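Local atomic coordinates of TRAP dicarboxylate transporter, DctP subunit (Anaerococcus prevoti, PDB entry 4N91), a protein that binds D-glucuronate, in both its alpha and beta forms, and probably delivers it to a TRAP-type membrane transporter as the extracytoplasmic solute-binding component. Residues Ile98-Thr101 / Trp106-Phe109; Tyr113-Ala116 / Ala120-His123. All coordinates share one frame; numbering follows the deposited sequence.

Interaction 1: residues Ile98-Thr101 / Trp106-Phe109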
loop_
_atom_site.group_PDB
_atom_site.type_symbol
_atom_site.label_atom_id
_atom_site.label_comp_id
_atom_site.label_asym_id
_atom_site.label_seq_id
_atom_site.Cartn_x
_atom_site.Cartn_y
_atom_site.Cartn_z
ATOM N N ILE A 98 -5.322 2.212 4.737
ATOM C CA ILE A 98 -6.729 2.523 4.937
ATOM C C ILE A 98 -7.519 1.401 5.593
ATOM O O ILE A 98 -8.591 1.622 6.129
ATOM C CB ILE A 98 -7.449 2.992 3.650
ATOM C CG1 ILE A 98 -7.605 1.848 2.665
ATOM C CG2 ILE A 98 -6.723 4.239 3.011
ATOM C CD1 ILE A 98 -8.574 2.144 1.545
ATOM N N LEU A 99 -6.972 0.193 5.607
ATOM C CA LEU A 99 -7.704 -0.938 6.162
ATOM C C LEU A 99 -7.803 -0.858 7.679
ATOM O O LEU A 99 -8.713 -1.428 8.264
ATOM C CB LEU A 99 -7.090 -2.249 5.735
ATOM C CG LEU A 99 -7.198 -2.503 4.222
ATOM C CD1 LEU A 99 -6.526 -3.816 3.886
ATOM C CD2 LEU A 99 -8.635 -2.512 3.741
ATOM N N GLU A 100 -6.901 -0.113 8.313
ATOM C CA GLU A 100 -6.963 0.073 9.761
ATOM C C GLU A 100 -8.240 0.748 10.242
ATOM O O GLU A 100 -8.569 0.644 11.399
ATOM C CB GLU A 100 -5.734 0.841 10.261
ATOM C CG GLU A 100 -5.659 2.271 9.784
ATOM C CD GLU A 100 -4.440 3.032 10.305
ATOM O OE1 GLU A 100 -3.453 2.400 10.769
ATOM O OE2 GLU A 100 -4.478 4.279 10.229
ATOM N N THR A 101 -8.958 1.433 9.357
ATOM C CA THR A 101 -10.221 2.057 9.724
ATOM C C THR A 101 -11.381 1.060 9.648
ATOM O O THR A 101 -12.461 1.343 10.130
ATOM C CB THR A 101 -10.534 3.319 8.866
ATOM O OG1 THR A 101 -10.707 2.965 7.488
ATOM C CG2 THR A 101 -9.414 4.335 8.988
ATOM N N TRP A 106 -5.138 -4.174 11.473
ATOM C CA TRP A 106 -4.309 -3.864 10.287
ATOM C C TRP A 106 -3.233 -2.815 10.602
ATOM O O TRP A 106 -2.253 -2.669 9.864
ATOM C CB TRP A 106 -5.139 -3.384 9.106
ATOM C CG TRP A 106 -6.126 -4.353 8.553
ATOM C CD1 TRP A 106 -7.445 -4.452 8.897
ATOM C CD2 TRP A 106 -5.913 -5.322 7.522
ATOM N NE1 TRP A 106 -8.055 -5.421 8.159
ATOM C CE2 TRP A 106 -7.143 -5.986 7.318
ATOM C CE3 TRP A 106 -4.808 -5.697 6.752
ATOM C CZ2 TRP A 106 -7.300 -6.994 6.372
ATOM C CZ3 TRP A 106 -4.965 -6.708 5.827
ATOM C CH2 TRP A 106 -6.197 -7.337 5.641
ATOM N N GLU A 107 -3.421 -2.090 11.701
ATOM C CA GLU A 107 -2.477 -1.065 12.157
ATOM C C GLU A 107 -1.059 -1.558 12.199
ATOM O O GLU A 107 -0.138 -0.764 12.094
ATOM C CB GLU A 107 -2.799 -0.661 13.604
ATOM C CG GLU A 107 -3.891 0.310 13.746
ATOM C CD GLU A 107 -4.305 0.504 15.187
ATOM O OE1 GLU A 107 -4.044 -0.382 16.071
ATOM O OE2 GLU A 107 -4.933 1.549 15.428
ATOM N N ILE A 108 -0.874 -2.850 12.442
ATOM C CA ILE A 108 0.473 -3.394 12.626
ATOM C C ILE A 108 1.435 -3.013 11.488
ATOM O O ILE A 108 2.571 -2.581 11.740
ATOM C CB ILE A 108 0.438 -4.935 12.858
ATOM C CG1 ILE A 108 1.838 -5.491 13.122
ATOM C CG2 ILE A 108 -0.193 -5.689 11.690
ATOM C CD1 ILE A 108 2.454 -5.013 14.371
ATOM N N PHE A 109 0.988 -3.166 10.250
ATOM C CA PHE A 109 1.884 -2.902 9.108
ATOM C C PHE A 109 1.959 -1.419 8.719
ATOM O O PHE A 109 2.661 -1.066 7.775
ATOM C CB PHE A 109 1.499 -3.723 7.883
ATOM C CG PHE A 109 1.434 -5.197 8.128
ATOM C CD1 PHE A 109 2.469 -5.866 8.762
ATOM C CD2 PHE A 109 0.332 -5.924 7.726
ATOM C CE1 PHE A 109 2.384 -7.223 8.976
ATOM C CE2 PHE A 109 0.256 -7.288 7.950
ATOM C CZ PHE A 109 1.268 -7.923 8.586
#

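Interaction 2: residues Tyr113-Ala116 / Ala120-His123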
loop_
_atom_site.group_PDB
_atom_site.type_symbol
_atom_site.label_atom_id
_atom_site.label_comp_id
_atom_site.label_asym_id
_atom_site.label_seq_id
_atom_site.Cartn_x
_atom_site.Cartn_y
_atom_site.Cartn_z
ATOM N N TYR A 113 8.968 2.816 10.547
ATOM C CA TYR A 113 10.261 2.230 10.855
ATOM C C TYR A 113 10.102 0.896 11.553
ATOM O O TYR A 113 10.776 0.600 12.542
ATOM C CB TYR A 113 11.088 3.216 11.670
ATOM C CG TYR A 113 11.353 4.466 10.884
ATOM C CD1 TYR A 113 12.187 4.437 9.778
ATOM C CD2 TYR A 113 10.741 5.665 11.204
ATOM C CE1 TYR A 113 12.424 5.574 9.034
ATOM C CE2 TYR A 113 10.971 6.802 10.476
ATOM C CZ TYR A 113 11.805 6.752 9.382
ATOM O OH TYR A 113 12.024 7.891 8.626
ATOM N N LEU A 114 9.215 0.087 10.996
ATOM C CA LEU A 114 8.889 -1.204 11.563
ATOM C C LEU A 114 9.846 -2.252 11.045
ATOM O O LEU A 114 10.343 -3.080 11.815
ATOM C CB LEU A 114 7.448 -1.579 11.210
ATOM C CG LEU A 114 7.024 -2.987 11.590
ATOM C CD1 LEU A 114 7.058 -3.134 13.108
ATOM C CD2 LEU A 114 5.640 -3.265 11.024
ATOM N N PHE A 115 10.134 -2.222 9.746
ATOM C CA PHE A 115 10.977 -3.263 9.160
ATOM C C PHE A 115 12.425 -2.834 8.971
ATOM O O PHE A 115 12.711 -1.714 8.528
ATOM C CB PHE A 115 10.407 -3.689 7.815
ATOM C CG PHE A 115 8.991 -4.181 7.895
ATOM C CD1 PHE A 115 8.711 -5.391 8.516
ATOM C CD2 PHE A 115 7.966 -3.456 7.343
ATOM C CE1 PHE A 115 7.407 -5.851 8.591
ATOM C CE2 PHE A 115 6.664 -3.908 7.405
ATOM C CZ PHE A 115 6.388 -5.117 8.039
ATOM N N ALA A 116 13.348 -3.727 9.296
ATOM C CA ALA A 116 14.762 -3.370 9.233
ATOM C C ALA A 116 15.251 -3.295 7.795
ATOM O O ALA A 116 16.206 -2.571 7.499
ATOM C CB ALA A 116 15.591 -4.373 10.020
ATOM N N ALA A 120 13.427 -8.337 5.303
ATOM C CA ALA A 120 12.632 -8.622 6.501
ATOM C C ALA A 120 11.141 -8.462 6.196
ATOM O O ALA A 120 10.328 -9.328 6.507
ATOM C CB ALA A 120 13.039 -7.701 7.657
ATOM N N TYR A 121 10.812 -7.352 5.554
ATOM C CA TYR A 121 9.457 -7.038 5.150
ATOM C C TYR A 121 8.824 -8.144 4.291
ATOM O O TYR A 121 7.736 -8.626 4.580
ATOM C CB TYR A 121 9.518 -5.699 4.398
ATOM C CG TYR A 121 8.260 -5.260 3.693
ATOM C CD1 TYR A 121 7.018 -5.370 4.296
ATOM C CD2 TYR A 121 8.333 -4.682 2.437
ATOM C CE1 TYR A 121 5.860 -4.937 3.647
ATOM C CE2 TYR A 121 7.189 -4.235 1.770
ATOM C CZ TYR A 121 5.960 -4.371 2.379
ATOM O OH TYR A 121 4.838 -3.941 1.737
ATOM N N HIS A 122 9.509 -8.556 3.230
ATOM C CA HIS A 122 8.951 -9.553 2.330
ATOM C C HIS A 122 8.738 -10.877 3.043
ATOM O O HIS A 122 7.740 -11.567 2.810
ATOM C CB HIS A 122 9.873 -9.761 1.140
ATOM C CG HIS A 122 10.011 -8.549 0.284
ATOM N ND1 HIS A 122 10.944 -8.451 -0.725
ATOM C CD2 HIS A 122 9.331 -7.376 0.288
ATOM C CE1 HIS A 122 10.842 -7.266 -1.299
ATOM N NE2 HIS A 122 9.876 -6.594 -0.702
ATOM N N HIS A 123 9.665 -11.236 3.920
ATOM C CA HIS A 123 9.537 -12.498 4.629
ATOM C C HIS A 123 8.379 -12.460 5.610
ATOM O O HIS A 123 7.687 -13.456 5.780
ATOM C CB HIS A 123 10.835 -12.859 5.342
ATOM C CG HIS A 123 11.842 -13.494 4.437
ATOM N ND1 HIS A 123 12.785 -12.768 3.740
ATOM C CD2 HIS A 123 12.019 -14.788 4.078
ATOM C CE1 HIS A 123 13.521 -13.593 3.013
ATOM N NE2 HIS A 123 13.073 -14.823 3.199
#

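Interaction 1: residues Ile98-Thr101 / Trp106-Phe109
Glu100 OE1, which accepts hydrogen bonds from Thr181 OG1 and Asn110 ND2 while OE2 of the same residue takes a further bond from Ser179 OG, comes within 3.7 Å of Glu107 CG, so the contact begins beside a doubly gripped carboxylate oxygen. The buried acid is thus held at both oxygens. Its CG lies between the backbone N and the carbonyl carbon (chi1 67°), and the chain then runs extended past Glu107, the two side chains crossing at about a right angle. The carboxylates themselves stay apart, Glu100 OE1 and Glu107 OE2 being 5.0 Å from each other.

The apolar half belongs to Leu99 and Trp106. Leu99 CB sits over the indole face, 3.7 Å from the centroid of the five-membered ring and 13° off its normal, a CH-pi contact. Farther along, Leu99 CD1 lies over the six-membered ring, 3.8 Å from Trp106 CZ3. At the pyrrole side, Trp106 CD1 approaches Leu99 O to 3.3 Å, while NE1 is bonded to Thr138 OG1, which helps fix the rotation of the indole.

The contact thus folds the loop 106-109 back onto the end of helix 96-99, with Ile134 of helix 128-135 packing on Trp106 and Pro180 of helix 180-188 against Glu100.

Interaction 2: residues Tyr113-Ala116 / Ala120-His123
Phe115 lies against Tyr121 along most of its side chain, beginning with CB, which is 4.1 Å from Tyr121 CB. The next atom, Phe115 CG, is 3.8 Å from the same methylene. Beyond it the ring divides its partners: CD1 faces the helix backbone, 3.8 Å from Tyr121 CA, whereas CE2 meets the tyrosine ring, 3.5 Å from Tyr121 CD1. At the tip, Phe115 CZ still touches that CD1. Tyr121 CA also stands over the phenylalanine face, 21° off the ring normal, in a CH-pi contact.

The two rings are neither coplanar nor perpendicular, their planes meeting at 39° with centroids 5.0 Å apart. Tyr121 CG is anti to the backbone N (chi1 171°), which lets CB and CD1 lie along the same phenylalanine face. On the opposite face Leu114 CD2 packs toward the rim, so the ring is sandwiched. Ala120 CB adds a looser contact, 4.3 Å from Ala116 N, an amide bonded to Asn332 OD1 of helix 322-334.

This is local aromatic packing of a loop onto the first turn of helix 118-125, within the periplasmic-binding-protein fold of a TRAP solute receptor.

Interactions 1 and 2 follow each other along the chain, their centres about 16 Å apart, one at the start and one at the end of the connection between helix 96-99 and helix 118-125. They meet where Leu114 CD2 packs 3.2 Å from Ile108 O, and where Phe109 CD1 lies 4.1 Å from CZ of Phe115, the ring that packs on Tyr121. Neither contact includes a sugar-binding residue, but both lie near the pocket without lining it. The side chain of Leu99 is about 10 Å from the bound glucuronate and that of Tyr121 about 9 Å. Asp242, a residue of the pocket around both forms of the sugar, is about 8 Å from Leu99 and about 7 Å from Tyr121, measured between side chains.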